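Local coordinates for protein HicA3 Toxin (Yersinia pestis, PDB 4P78) that is the toxin of a toxin-antitoxin pair, probably an RNA-cleaving enzyme of the HicA family, and is bound by the antitoxin HicB3, at residues 47-50 with 51-55. Sequence-based numbering, arbitrary orientation.
Sequences KDIS and KGLLR
Ser50 and Leu53 meet through a side-chain-to-backbone hydrogen bond that starts a helix: the amide N of Leu53 donates to OG of Ser50 over 2.9 Å, with an N-H...O angle of 163°. OG can reach forward to this amide because chi1 of Ser50, 71°, sets it between the backbone N and the carbonyl carbon of its own residue. The next amide along, Leu54 N, donates to Ser50 O at 3.0 Å, the first i to i+4 bond of the helix, so both oxygens of this serine take up amides of the first turn. Ser50 is thus a classical N-cap, closing the loop after strand 36-44 and opening helix 51-61, which packs beside helix 3-12 in the alpha-beta-beta-beta-alpha, double-stranded-RNA-binding-domain-like fold of HicA toxins. The same OG is also hydrogen-bonded to OD2 of Asp15 of the HicB3 antitoxin chain, so that the capping hydroxyl also takes part in the toxin-antitoxin interface.

Next to the cap lies an apolar contact carried by one methyl. In Ile49, CG2 stands anti to the backbone N while CG1 lies beside it, and this branch turns CG2 to the helix, where it meets CD2 of Leu53 at 3.7 Å and CD2 of Leu54 at 3.9 Å. The Ile49 and Leu53 side chains run at a slant to one another. Leu54 additionally lays its CG 3.4 Å from the Ser50 carbonyl O, beside the backbone bond. Leu6 of helix 3-12 touches both Ile49 and Leu53, and Phe25 of the antitoxin chain packs on Leu53.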
loop_
_atom_site.group_PDB
_atom_site.type_symbol
_atom_site.label_atom_id
_atom_site.label_comp_id
_atom_site.label_asym_id
_atom_site.label_seq_id
_atom_site.Cartn_x
_atom_site.Cartn_y
_atom_site.Cartn_z
ATOM N N LYS C 47 7.625 -16.077 -14.023
ATOM C CA LYS C 47 8.025 -17.455 -13.739
ATOM C C LYS C 47 7.177 -18.082 -12.634
ATOM O O LYS C 47 7.195 -19.293 -12.433
ATOM C CB LYS C 47 9.502 -17.517 -13.336
ATOM C CG LYS C 47 10.452 -16.877 -14.334
ATOM C CD LYS C 47 11.196 -15.713 -13.685
ATOM C CE LYS C 47 12.619 -15.567 -14.215
ATOM N NZ LYS C 47 13.262 -14.307 -13.719
ATOM N N ASP C 48 6.451 -17.245 -11.905
ATOM C CA ASP C 48 5.648 -17.699 -10.775
ATOM C C ASP C 48 4.467 -16.760 -10.617
ATOM O O ASP C 48 4.587 -15.558 -10.845
ATOM C CB ASP C 48 6.475 -17.742 -9.478
ATOM C CG ASP C 48 5.724 -18.403 -8.322
ATOM O OD1 ASP C 48 5.184 -19.515 -8.507
ATOM O OD2 ASP C 48 5.661 -17.812 -7.223
ATOM N N ILE C 49 3.327 -17.316 -10.228
ATOM C CA ILE C 49 2.098 -16.553 -10.085
ATOM C C ILE C 49 1.445 -16.949 -8.771
ATOM O O ILE C 49 1.419 -18.125 -8.429
ATOM C CB ILE C 49 1.155 -16.808 -11.270
ATOM C CG1 ILE C 49 1.815 -16.340 -12.567
ATOM C CG2 ILE C 49 -0.189 -16.103 -11.068
ATOM C CD1 ILE C 49 1.098 -16.810 -13.796
ATOM N N SER C 50 0.939 -15.978 -8.018
ATOM C CA SER C 50 0.432 -16.289 -6.681
ATOM C C SER C 50 -0.883 -17.060 -6.748
ATOM O O SER C 50 -1.661 -16.911 -7.694
ATOM C CB SER C 50 0.240 -15.012 -5.857
ATOM O OG SER C 50 -0.863 -14.253 -6.339
ATOM N N LYS C 51 -1.120 -17.881 -5.733
ATOM C CA LYS C 51 -2.424 -18.487 -5.534
ATOM C C LYS C 51 -3.516 -17.406 -5.444
ATOM O O LYS C 51 -4.627 -17.593 -5.935
ATOM C CB LYS C 51 -2.426 -19.355 -4.271
ATOM C CG LYS C 51 -3.595 -20.332 -4.250
ATOM C CD LYS C 51 -3.598 -21.149 -5.548
ATOM C CE LYS C 51 -4.763 -22.120 -5.650
ATOM N NZ LYS C 51 -4.485 -23.112 -6.745
ATOM N N GLY C 52 -3.197 -16.278 -4.810
ATOM C CA GLY C 52 -4.123 -15.153 -4.751
ATOM C C GLY C 52 -4.584 -14.726 -6.139
ATOM O O GLY C 52 -5.793 -14.623 -6.396
ATOM N N LEU C 53 -3.631 -14.498 -7.041
ATOM C CA LEU C 53 -3.971 -14.088 -8.395
ATOM C C LEU C 53 -4.774 -15.180 -9.096
ATOM O O LEU C 53 -5.812 -14.901 -9.695
ATOM C CB LEU C 53 -2.715 -13.748 -9.203
ATOM C CG LEU C 53 -2.986 -13.048 -10.543
ATOM C CD1 LEU C 53 -1.846 -12.062 -10.890
ATOM C CD2 LEU C 53 -3.170 -14.056 -11.673
ATOM N N LEU C 54 -4.295 -16.420 -9.022
ATOM C CA LEU C 54 -4.973 -17.532 -9.690
ATOM C C LEU C 54 -6.429 -17.669 -9.241
ATOM O O LEU C 54 -7.313 -17.881 -10.077
ATOM C CB LEU C 54 -4.227 -18.851 -9.446
ATOM C CG LEU C 54 -2.860 -18.963 -10.119
ATOM C CD1 LEU C 54 -2.203 -20.283 -9.775
ATOM C CD2 LEU C 54 -3.002 -18.812 -11.626
ATOM N N ARG C 55 -6.676 -17.535 -7.935
ATOM C CA ARG C 55 -8.036 -17.640 -7.393
ATOM C C ARG C 55 -8.952 -16.592 -8.014
ATOM O O ARG C 55 -10.126 -16.848 -8.273
ATOM C CB ARG C 55 -8.022 -17.488 -5.862
ATOM C CG ARG C 55 -7.699 -18.765 -5.084
ATOM C CD ARG C 55 -8.963 -19.531 -4.753
ATOM N NE ARG C 55 -8.726 -20.659 -3.853
ATOM C CZ ARG C 55 -8.689 -20.565 -2.523
ATOM N NH1 ARG C 55 -8.859 -19.393 -1.926
ATOM N NH2 ARG C 55 -8.473 -21.648 -1.785
#